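Local coordinates for protein aldehyde dehydrogenase (Burkholderia vietnamiensis, PDB 5KF0) that probably oxidises aldehydes to carboxylic acids with a nicotinamide cofactor, as a tetrameric member of the aldehyde dehydrogenase family that holds NADPH in this crystal, at residues V110-D115 against P164-A169; A82-R87 against L195-V200; G100-D105 against P328-G333. One frame throughout, in Å; residues are numbered along the deposited sequence. Where two conformers were deposited one is given.

Interaction 1 of 3, residues V110-D115 against P164-A169; sequences VTRLID and PLNLAA. With NDP (NADPH dihydro-nicotinamide-adenine-dinucleotide phosphate), chain E; ACT (acetate ion), chain H.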
loop_
_atom_site.group_PDB
_atom_site.type_symbol
_atom_site.label_atom_id
_atom_site.label_comp_id
_atom_site.label_asym_id
_atom_site.label_seq_id
_atom_site.Cartn_x
_atom_site.Cartn_y
_atom_site.Cartn_z
ATOM N N VAL A 110 -1.260 30.867 -8.456
ATOM C CA VAL A 110 0.187 30.746 -8.273
ATOM C C VAL A 110 0.491 29.963 -6.998
ATOM O O VAL A 110 1.416 29.145 -6.962
ATOM C CB VAL A 110 0.854 32.136 -8.282
ATOM C CG1 VAL A 110 2.376 32.003 -8.114
ATOM C CG2 VAL A 110 0.539 32.864 -9.592
ATOM N N THR A 111 -0.292 30.179 -5.939
ATOM C CA THR A 111 -0.124 29.360 -4.740
ATOM C C THR A 111 -0.334 27.885 -5.056
ATOM O O THR A 111 0.413 27.024 -4.574
ATOM C CB THR A 111 -1.086 29.824 -3.647
ATOM O OG1 THR A 111 -0.784 31.182 -3.300
ATOM C CG2 THR A 111 -0.979 28.943 -2.406
ATOM N N ARG A 112 -1.322 27.577 -5.894
ATOM C CA ARG A 112 -1.586 26.194 -6.289
ATOM C C ARG A 112 -0.447 25.626 -7.123
ATOM O O ARG A 112 -0.075 24.453 -6.977
ATOM C CB ARG A 112 -2.894 26.125 -7.081
ATOM C CG ARG A 112 -4.132 26.451 -6.270
ATOM C CD ARG A 112 -4.613 25.246 -5.479
ATOM N NE ARG A 112 -4.953 24.121 -6.351
ATOM C CZ ARG A 112 -6.071 24.035 -7.063
ATOM N NH1 ARG A 112 -6.974 25.008 -7.003
ATOM N NH2 ARG A 112 -6.290 22.980 -7.842
ATOM N N LEU A 113 0.102 26.442 -8.029
ATOM C CA LEU A 113 1.253 26.029 -8.834
ATOM C C LEU A 113 2.391 25.565 -7.934
ATOM O O LEU A 113 3.008 24.520 -8.167
ATOM C CB LEU A 113 1.715 27.204 -9.708
ATOM C CG LEU A 113 3.135 27.131 -10.305
ATOM C CD1 LEU A 113 3.244 26.023 -11.359
ATOM C CD2 LEU A 113 3.567 28.476 -10.902
ATOM N N ILE A 114 2.683 26.356 -6.900
ATOM C CA ILE A 114 3.716 25.998 -5.933
ATOM C C ILE A 114 3.331 24.729 -5.178
ATOM O O ILE A 114 4.156 23.821 -5.009
ATOM C CB ILE A 114 3.976 27.178 -4.978
ATOM C CG1 ILE A 114 4.632 28.323 -5.742
ATOM C CG2 ILE A 114 4.861 26.736 -3.821
ATOM C CD1 ILE A 114 4.449 29.694 -5.088
ATOM N N ASP A 115 2.070 24.639 -4.728
ATOM C CA ASP A 115 1.574 23.442 -4.047
ATOM C C ASP A 115 1.777 22.198 -4.905
ATOM O O ASP A 115 2.226 21.154 -4.417
ATOM C CB ASP A 115 0.078 23.577 -3.716
ATOM C CG ASP A 115 -0.222 24.559 -2.578
ATOM O OD1 ASP A 115 0.687 24.949 -1.821
ATOM O OD2 ASP A 115 -1.414 24.925 -2.441
ATOM N N PRO A 164 -3.888 28.162 -16.594
ATOM C CA PRO A 164 -2.736 27.755 -17.418
ATOM C C PRO A 164 -1.518 27.368 -16.606
ATOM O O PRO A 164 -0.760 26.493 -17.040
ATOM C CB PRO A 164 -2.468 28.988 -18.285
ATOM C CG PRO A 164 -2.975 30.141 -17.474
ATOM C CD PRO A 164 -4.181 29.606 -16.728
ATOM N N LEU A 165 -1.296 27.994 -15.451
ATOM C CA LEU A 165 -0.157 27.616 -14.620
ATOM C C LEU A 165 -0.387 26.258 -13.975
ATOM O O LEU A 165 0.418 25.333 -14.135
ATOM C CB LEU A 165 0.091 28.676 -13.544
ATOM C CG LEU A 165 0.679 29.990 -14.050
ATOM C CD1 LEU A 165 0.820 30.986 -12.909
ATOM C CD2 LEU A 165 2.018 29.744 -14.705
ATOM N N ASN A 166 -1.484 26.115 -13.229
ATOM C CA ASN A 166 -1.618 24.909 -12.425
ATOM C C ASN A 166 -1.914 23.670 -13.264
ATOM O O ASN A 166 -1.471 22.570 -12.906
ATOM C CB ASN A 166 -2.697 25.080 -11.365
ATOM C CG ASN A 166 -2.552 24.044 -10.252
ATOM O OD1 ASN A 166 -1.435 23.748 -9.806
ATOM N ND2 ASN A 166 -3.654 23.484 -9.830
ATOM N N LEU A 167 -2.657 23.810 -14.368
ATOM C CA LEU A 167 -2.926 22.624 -15.178
ATOM C C LEU A 167 -1.699 22.201 -15.980
ATOM O O LEU A 167 -1.514 21.008 -16.244
ATOM C CB LEU A 167 -4.139 22.859 -16.070
ATOM C CG LEU A 167 -5.403 23.021 -15.219
ATOM C CD1 LEU A 167 -6.569 23.487 -16.109
ATOM C CD2 LEU A 167 -5.761 21.717 -14.459
ATOM N N ALA A 168 -0.832 23.138 -16.354
ATOM C CA ALA A 168 0.466 22.731 -16.880
ATOM C C ALA A 168 1.282 22.017 -15.808
ATOM O O ALA A 168 1.936 21.003 -16.086
ATOM C CB ALA A 168 1.223 23.950 -17.414
ATOM N N ALA A 169 1.237 22.524 -14.571
ATOM C CA ALA A 169 1.993 21.923 -13.470
ATOM C C ALA A 169 1.574 20.484 -13.220
ATOM O O ALA A 169 2.417 19.645 -12.874
ATOM C CB ALA A 169 1.819 22.746 -12.190
HETATM P PA NDP E . -9.768 23.851 -25.851
HETATM O O1A NDP E . -10.211 22.439 -26.037
HETATM O O2A NDP E . -10.430 24.812 -26.839
HETATM O O5B NDP E . -8.190 24.007 -25.963
HETATM C C5B NDP E . -7.381 23.293 -24.995
HETATM C C4B NDP E . -6.009 23.078 -25.576
HETATM O O4B NDP E . -6.093 22.142 -26.675
HETATM C C3B NDP E . -5.342 24.336 -26.148
HETATM O O3B NDP E . -3.932 24.280 -25.952
HETATM C C2B NDP E . -5.664 24.208 -27.637
HETATM O O2B NDP E . -4.754 24.905 -28.512
HETATM C C1B NDP E . -5.460 22.713 -27.801
HETATM N N9A NDP E . -6.053 22.151 -29.008
HETATM C C8A NDP E . -7.319 22.325 -29.501
HETATM N N7A NDP E . -7.568 21.627 -30.585
HETATM C C5A NDP E . -6.381 20.952 -30.821
HETATM C C6A NDP E . -5.989 20.035 -31.816
HETATM N N6A NDP E . -6.777 19.647 -32.827
HETATM N N1A NDP E . -4.736 19.532 -31.747
HETATM C C2A NDP E . -3.934 19.930 -30.756
HETATM N N3A NDP E . -4.188 20.791 -29.767
HETATM C C4A NDP E . -5.437 21.268 -29.859
HETATM O O3 NDP E . -10.094 24.301 -24.362
HETATM P PN NDP E . -9.967 25.690 -23.597
HETATM O O1N NDP E . -8.566 26.176 -23.670
HETATM O O2N NDP E . -11.020 26.607 -24.165
HETATM O O5D NDP E . -10.299 25.344 -22.086
HETATM C C5D NDP E . -11.622 25.145 -21.560
HETATM C C4D NDP E . -11.920 23.667 -21.532
HETATM O O4D NDP E . -10.931 22.977 -20.722
HETATM C C3D NDP E . -13.285 23.354 -20.914
HETATM O O3D NDP E . -13.994 22.346 -21.626
HETATM C C2D NDP E . -12.905 22.913 -19.502
HETATM O O2D NDP E . -13.855 22.105 -18.815
HETATM C C1D NDP E . -11.602 22.173 -19.771
HETATM N N1N NDP E . -10.854 22.091 -18.522
HETATM C C2N NDP E . -10.572 20.881 -17.932
HETATM C C3N NDP E . -10.027 20.781 -16.703
HETATM C C7N NDP E . -9.645 19.474 -16.105
HETATM O O7N NDP E . -8.660 19.446 -15.353
HETATM N N7N NDP E . -10.405 18.406 -16.338
HETATM C C4N NDP E . -9.821 22.003 -15.881
HETATM C C5N NDP E . -9.842 23.230 -16.728
HETATM C C6N NDP E . -10.395 23.229 -17.926
HETATM P P2B NDP E . -4.992 26.481 -28.904
HETATM O O1X NDP E . -6.097 27.000 -28.064
HETATM O O2X NDP E . -3.635 27.086 -28.696
HETATM O O3X NDP E . -5.330 26.504 -30.380
HETATM C C ACT H . -8.885 22.835 -10.662
HETATM O O ACT H . -9.029 23.617 -9.677
HETATM O OXT ACT H . -7.717 22.494 -10.961
HETATM C CH3 ACT H . -10.039 22.311 -11.456
#
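Leu113 and Asn166 mark the closest backbone approach, their CA atoms 4.7 Å apart, where two helical segments run nearly parallel (13°) with axes 8.3 Å from each other. The fold is the Rossmann-like cofactor-binding domain of aldehyde dehydrogenases: helix 164-178 makes the beta-alpha-beta crossover from strand 155-158 to strand 182-185, and helix 103-123 packs alongside it. Contacts across the groove are apolar along one side of the interface and polar along the other. Leu165 CD1 lies 3.8 Å from Val110 CG2 and also borders Leu113 CD2, while the other branch of Leu113 reaches on, with CD1 3.7 Å from Ala169 CB. The polar side belongs to Asn166. Its CG stands anti to the backbone N (chi1 -162°), beside the backbone of Arg112, and OD1 comes within 3.2 Å of Arg112 O. That is an acceptor beside an acceptor, and both oxygens are hydrogen-bonded to Thr116 OG1, whose single proton they would have to share, which probably eases the approach. On the other branch, Asn166 ND2 sits over a face of the Arg112 guanidinium, 3.3 Å from NH2, with the amide and guanidinium planes 77° apart. These two donors do not bond each other; Asp450 binds both, taking Arg112 NE in a salt bridge and Asn166 ND2 in a hydrogen bond. Arg112 was modelled in two conformers, so the guanidinium details, including weak bonds from NH2 to an acetate, describe one of them. Glu109 OE2 accepts a hydrogen bond from the backbone N of Asn166 and a weak one from that of Leu165, tying the two helices together near the start of helix 164-178. On the far side of that helix Leu167 faces the cofactor, its CD1 3.3 Å from C5N of the NADPH nicotinamide ring.

Interaction 2 of 3, residues A82-R87 against L195-V200; sequences ARFRER and LIIAEV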
loop_
_atom_site.group_PDB
_atom_site.type_symbol
_atom_site.label_atom_id
_atom_site.label_comp_id
_atom_site.label_asym_id
_atom_site.label_seq_id
_atom_site.Cartn_x
_atom_site.Cartn_y
_atom_site.Cartn_z
ATOM N N ALA A 82 11.185 27.136 -5.287
ATOM C CA ALA A 82 11.844 28.323 -4.755
ATOM C C ALA A 82 11.710 29.508 -5.703
ATOM O O ALA A 82 11.476 30.642 -5.264
ATOM C CB ALA A 82 13.319 28.033 -4.485
ATOM N N ARG A 83 11.870 29.270 -7.006
ATOM C CA ARG A 83 11.829 30.373 -7.958
ATOM C C ARG A 83 10.408 30.876 -8.178
ATOM O O ARG A 83 10.211 32.076 -8.400
ATOM C CB ARG A 83 12.477 29.946 -9.285
ATOM C CG ARG A 83 13.980 29.650 -9.174
ATOM C CD ARG A 83 14.843 30.927 -9.114
ATOM N NE ARG A 83 14.917 31.542 -10.432
ATOM C CZ ARG A 83 14.595 32.805 -10.707
ATOM N NH1 ARG A 83 14.207 33.630 -9.742
ATOM N NH2 ARG A 83 14.680 33.245 -11.955
ATOM N N PHE A 84 9.410 29.989 -8.113
ATOM C CA PHE A 84 8.026 30.444 -8.234
ATOM C C PHE A 84 7.651 31.333 -7.053
ATOM O O PHE A 84 6.934 32.328 -7.212
ATOM C CB PHE A 84 7.061 29.257 -8.333
ATOM C CG PHE A 84 7.270 28.379 -9.544
ATOM C CD1 PHE A 84 7.909 28.859 -10.688
ATOM C CD2 PHE A 84 6.821 27.064 -9.529
ATOM C CE1 PHE A 84 8.098 28.025 -11.800
ATOM C CE2 PHE A 84 6.998 26.226 -10.621
ATOM C CZ PHE A 84 7.626 26.706 -11.762
ATOM N N ARG A 85 8.137 30.994 -5.859
ATOM C CA ARG A 85 7.930 31.871 -4.710
ATOM C C ARG A 85 8.614 33.216 -4.913
ATOM O O ARG A 85 8.041 34.270 -4.604
ATOM C CB ARG A 85 8.451 31.205 -3.440
ATOM C CG ARG A 85 7.604 30.045 -2.971
ATOM C CD ARG A 85 8.270 29.308 -1.827
ATOM N NE ARG A 85 7.340 28.356 -1.233
ATOM C CZ ARG A 85 7.708 27.316 -0.501
ATOM N NH1 ARG A 85 8.994 27.092 -0.275
ATOM N NH2 ARG A 85 6.790 26.501 -0.003
ATOM N N GLU A 86 9.843 33.202 -5.437
ATOM C CA GLU A 86 10.552 34.455 -5.698
ATOM C C GLU A 86 9.816 35.312 -6.720
ATOM O O GLU A 86 9.809 36.546 -6.614
ATOM C CB GLU A 86 11.972 34.173 -6.187
ATOM C CG GLU A 86 12.924 33.695 -5.103
ATOM C CD GLU A 86 14.314 33.396 -5.635
ATOM O OE1 GLU A 86 14.567 33.640 -6.836
ATOM O OE2 GLU A 86 15.155 32.916 -4.845
ATOM N N ARG A 87 9.194 34.681 -7.714
ATOM C CA ARG A 87 8.574 35.376 -8.834
ATOM C C ARG A 87 7.052 35.383 -8.727
ATOM O O ARG A 87 6.350 35.487 -9.736
ATOM C CB ARG A 87 9.033 34.744 -10.148
ATOM C CG ARG A 87 10.555 34.826 -10.318
ATOM C CD ARG A 87 11.056 34.099 -11.561
ATOM N NE ARG A 87 10.644 34.767 -12.788
ATOM C CZ ARG A 87 11.131 34.482 -13.990
ATOM N NH1 ARG A 87 12.058 33.545 -14.126
ATOM N NH2 ARG A 87 10.705 35.149 -15.056
ATOM N N LEU A 195 5.753 29.644 -20.381
ATOM C CA LEU A 195 7.100 30.043 -20.778
ATOM C C LEU A 195 7.914 30.559 -19.597
ATOM O O LEU A 195 9.144 30.484 -19.623
ATOM C CB LEU A 195 7.040 31.098 -21.883
ATOM C CG LEU A 195 6.424 30.560 -23.177
ATOM C CD1 LEU A 195 6.186 31.703 -24.153
ATOM C CD2 LEU A 195 7.305 29.475 -23.822
ATOM N N ILE A 196 7.262 31.078 -18.551
ATOM C CA ILE A 196 8.010 31.407 -17.337
ATOM C C ILE A 196 8.412 30.128 -16.602
ATOM O O ILE A 196 9.546 30.005 -16.109
ATOM C CB ILE A 196 7.197 32.354 -16.434
ATOM C CG1 ILE A 196 7.003 33.712 -17.118
ATOM C CG2 ILE A 196 7.918 32.539 -15.092
ATOM C CD1 ILE A 196 5.988 34.590 -16.413
ATOM N N ILE A 197 7.501 29.154 -16.530
ATOM C CA ILE A 197 7.857 27.830 -16.015
ATOM C C ILE A 197 9.056 27.279 -16.779
ATOM O O ILE A 197 10.021 26.783 -16.183
ATOM C CB ILE A 197 6.648 26.876 -16.089
ATOM C CG1 ILE A 197 5.534 27.319 -15.131
ATOM C CG2 ILE A 197 7.074 25.443 -15.786
ATOM C CD1 ILE A 197 4.281 26.446 -15.188
ATOM N N ALA A 198 9.031 27.402 -18.115
ATOM C CA ALA A 198 10.140 26.908 -18.932
ATOM C C ALA A 198 11.442 27.638 -18.626
ATOM O O ALA A 198 12.511 27.016 -18.565
ATOM C CB ALA A 198 9.793 27.039 -20.418
ATOM N N GLU A 199 11.379 28.963 -18.447
ATOM C CA GLU A 199 12.585 29.729 -18.134
ATOM C C GLU A 199 13.206 29.258 -16.822
ATOM O O GLU A 199 14.433 29.143 -16.707
ATOM C CB GLU A 199 12.240 31.214 -18.060
ATOM C CG GLU A 199 13.417 32.121 -17.766
ATOM C CD GLU A 199 12.962 33.499 -17.302
ATOM O OE1 GLU A 199 13.698 34.140 -16.530
ATOM O OE2 GLU A 199 11.854 33.925 -17.694
ATOM N N VAL A 200 12.362 28.980 -15.826
ATOM C CA VAL A 200 12.842 28.475 -14.542
ATOM C C VAL A 200 13.481 27.098 -14.711
ATOM O O VAL A 200 14.570 26.833 -14.184
ATOM C CB VAL A 200 11.690 28.460 -13.522
ATOM C CG1 VAL A 200 12.080 27.684 -12.266
ATOM C CG2 VAL A 200 11.317 29.898 -13.161
#
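Arg87 swings CG anti to its own carbonyl carbon, runs straight through chi2 and then bends at chi3 (69°), while Glu199 leaves helix 192-202 with CG anti to the backbone N and its chain extended; the two charged ends meet across the groove. Helix 192-202 is a crossover helix of the Rossmann-like domain, linking strand 182-185 to strand 211-213, and its segment crosses that of helix 70-86 at 127°. Arg87 itself sits just past helix 70-86 and at the N-cap position of helix 88-99. The salt bridge is two-pronged: NH2 gives a hydrogen bond to Glu199 OE2 at 3.1 Å, and NH1 a weak, more bent one to OE1 at 3.0 Å. It is not a flat fork, since the guanidinium and carboxylate planes are 60° apart: OE2 lies in the guanidinium plane, but NH2 reaches it from above the carboxylate. Glu90 also takes Arg87 NH2 in a salt bridge, the stronger of its polar partners, so NH2 is shared between two acids. Nearby, Arg83 NH1 is bound to Glu86 OE1 at 2.9 Å within its own helix, and its NH2 pairs with Glu203. Beneath the charges Val200 wedges between the side chains of helix 70-86, with CG1 3.8 Å from Arg83 CB and CG2 4.0 Å from Phe84 CE1. Phe84 continues inward, its CZ 4.0 Å from Ile197 CG1, and its ring makes an edge-to-face contact with Phe117. Over one face of the Arg87 guanidinium, offset toward the rim, lies the methyl Ile196 CG2, 3.8 Å from NH2.

Interaction 3 of 3, residues G100-D105 against P328-G333; sequences GKPIND and PSTFVG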
loop_
_atom_site.group_PDB
_atom_site.type_symbol
_atom_site.label_atom_id
_atom_site.label_comp_id
_atom_site.label_asym_id
_atom_site.label_seq_id
_atom_site.Cartn_x
_atom_site.Cartn_y
_atom_site.Cartn_z
ATOM N N GLY A 100 -7.135 37.269 -18.153
ATOM C CA GLY A 100 -8.164 38.147 -17.623
ATOM C C GLY A 100 -8.678 37.700 -16.273
ATOM O O GLY A 100 -9.819 38.006 -15.914
ATOM N N LYS A 101 -7.853 37.001 -15.507
ATOM C CA LYS A 101 -8.273 36.378 -14.255
ATOM C C LYS A 101 -8.125 37.369 -13.102
ATOM O O LYS A 101 -7.043 37.945 -12.925
ATOM C CB LYS A 101 -7.444 35.118 -13.994
ATOM C CG LYS A 101 -7.804 34.345 -12.729
ATOM C CD LYS A 101 -7.047 32.996 -12.723
ATOM C CE LYS A 101 -7.426 32.124 -11.532
ATOM N NZ LYS A 101 -7.376 30.665 -11.929
ATOM N N PRO A 102 -9.175 37.596 -12.313
ATOM C CA PRO A 102 -9.080 38.537 -11.187
ATOM C C PRO A 102 -7.821 38.313 -10.358
ATOM O O PRO A 102 -7.440 37.179 -10.068
ATOM C CB PRO A 102 -10.345 38.239 -10.384
ATOM C CG PRO A 102 -11.338 37.864 -11.463
ATOM C CD PRO A 102 -10.536 37.046 -12.454
ATOM N N ILE A 103 -7.160 39.418 -9.997
ATOM C CA ILE A 103 -5.809 39.319 -9.439
ATOM C C ILE A 103 -5.796 38.482 -8.159
ATOM O O ILE A 103 -4.856 37.709 -7.923
ATOM C CB ILE A 103 -5.205 40.725 -9.229
ATOM C CG1 ILE A 103 -3.758 40.602 -8.734
ATOM C CG2 ILE A 103 -6.056 41.598 -8.288
ATOM C CD1 ILE A 103 -2.827 39.914 -9.735
ATOM N N ASN A 104 -6.840 38.597 -7.325
ATOM C CA ASN A 104 -6.923 37.755 -6.130
ATOM C C ASN A 104 -6.880 36.279 -6.488
ATOM O O ASN A 104 -6.222 35.479 -5.810
ATOM C CB ASN A 104 -8.213 38.040 -5.358
ATOM C CG ASN A 104 -8.216 39.390 -4.691
ATOM O OD1 ASN A 104 -7.164 39.919 -4.323
ATOM N ND2 ASN A 104 -9.407 39.959 -4.516
ATOM N N ASP A 105 -7.612 35.889 -7.527
ATOM C CA ASP A 105 -7.666 34.488 -7.914
ATOM C C ASP A 105 -6.426 34.070 -8.691
ATOM O O ASP A 105 -6.016 32.901 -8.623
ATOM C CB ASP A 105 -8.935 34.238 -8.719
ATOM C CG ASP A 105 -10.178 34.558 -7.913
ATOM O OD1 ASP A 105 -10.375 33.916 -6.863
ATOM O OD2 ASP A 105 -10.941 35.456 -8.304
ATOM N N PRO A 328 -8.374 44.635 -7.094
ATOM C CA PRO A 328 -8.504 43.552 -6.105
ATOM C C PRO A 328 -9.918 43.370 -5.587
ATOM O O PRO A 328 -10.178 42.360 -4.921
ATOM C CB PRO A 328 -7.550 43.982 -4.979
ATOM C CG PRO A 328 -7.448 45.472 -5.122
ATOM C CD PRO A 328 -7.491 45.715 -6.612
ATOM N N SER A 329 -10.840 44.291 -5.867
ATOM C CA SER A 329 -12.232 44.083 -5.488
ATOM C C SER A 329 -13.033 43.347 -6.555
ATOM O O SER A 329 -14.187 42.984 -6.301
ATOM C CB SER A 329 -12.917 45.416 -5.163
ATOM O OG SER A 329 -13.095 46.214 -6.320
ATOM N N THR A 330 -12.454 43.099 -7.726
ATOM C CA THR A 330 -13.183 42.411 -8.781
ATOM C C THR A 330 -13.284 40.924 -8.478
ATOM O O THR A 330 -12.282 40.272 -8.175
ATOM C CB THR A 330 -12.499 42.624 -10.128
ATOM O OG1 THR A 330 -12.660 43.992 -10.501
ATOM C CG2 THR A 330 -13.121 41.707 -11.198
ATOM N N PHE A 331 -14.502 40.391 -8.555
ATOM C CA PHE A 331 -14.695 38.952 -8.528
ATOM C C PHE A 331 -15.057 38.385 -9.888
ATOM O O PHE A 331 -14.621 37.284 -10.217
ATOM C CB PHE A 331 -15.783 38.581 -7.508
ATOM C CG PHE A 331 -15.826 37.113 -7.177
ATOM C CD1 PHE A 331 -14.790 36.513 -6.472
ATOM C CD2 PHE A 331 -16.893 36.329 -7.576
ATOM C CE1 PHE A 331 -14.825 35.160 -6.170
ATOM C CE2 PHE A 331 -16.937 34.982 -7.264
ATOM C CZ PHE A 331 -15.908 34.395 -6.568
ATOM N N VAL A 332 -15.806 39.126 -10.701
ATOM C CA VAL A 332 -16.215 38.680 -12.030
ATOM C C VAL A 332 -15.426 39.493 -13.056
ATOM O O VAL A 332 -15.748 40.656 -13.324
ATOM C CB VAL A 332 -17.727 38.831 -12.229
ATOM C CG1 VAL A 332 -18.135 38.424 -13.645
ATOM C CG2 VAL A 332 -18.468 37.996 -11.178
ATOM N N GLY A 333 -14.397 38.888 -13.650
ATOM C CA GLY A 333 -13.688 39.533 -14.736
ATOM C C GLY A 333 -14.302 39.196 -16.082
ATOM O O GLY A 333 -15.356 38.557 -16.166
HETATM O O HOH W 1 -9.329 40.537 -7.915
HETATM O O HOH W 2 -11.566 37.886 -6.563
HETATM O O HOH W 3 -13.114 35.125 -9.415
#
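The N-terminal turn of helix 103-123, with Pro102 at the N-cap position, faces the irregular 328-333 loop that lies between helices 306-319 and 338-353. In the aldehyde dehydrogenase fold this is where a helix start of the cofactor-binding domain meets a loop of the catalytic domain. The one direct hydrogen bond between the segments is weak: Asn104 ND2 approaches Pro328 O at a short 2.6 Å, but the angle at the hydrogen is only 123°. Most of the polar joining is done by water. Water 1 accepts from the backbone N of Asn104 at 3.2 Å, in the first turn of the helix, and donates to Thr330 O at 3.0 Å. Water 2 also donates to Thr330 O, so that carbonyl takes two water bonds, and its other hydrogen goes to Asp105 OD2 at 3.1 Å. Water 3 donates to Phe331 O at 2.8 Å and to the same Asp105 oxygen, and it lies above one face of the Phe331 ring, toward the rim. OD2 is thus gripped by two waters, each leading to a different carbonyl of the loop. Two ring atoms of Pro102 touch the same pair of carbonyls, CB 3.6 Å from Thr330 O and CG 3.6 Å from Phe331 O. Ile103 has CG1 anti to the backbone N (chi1 -176°), which leaves CG2 between the backbone N and carbonyl carbon, 3.8 Å from Pro328 CA. Around the contact, Lys101 turns from the loop to bind Glu109, Gln288 and Tyr287, Ile103 rests on Cys96 of helix 88-99, and Phe331 packs on Phe283 and Tyr286 of helix 274-286.

Overall arrangement
Interaction 1 is the buried one, about 10 Å from the chain centre; interactions 2 and 3 lie farther out and are partly buried. Interactions 1 and 2 touch through Phe84, which packs on Leu113 and Ile114, and through Leu113 on Ile197. Helix 103-123 serves interactions 1 and 3, whose centres are about 17 Å apart, and Glu109 bonds to residues of both. The chemistry follows the place in the fold. The nearly parallel helices of interaction 1 combine apolar packing with polar links that run through residues outside the two segments; interaction 2 adds a salt bridge at a crossing of helices; interaction 3 joins a helix start to a loop largely through waters.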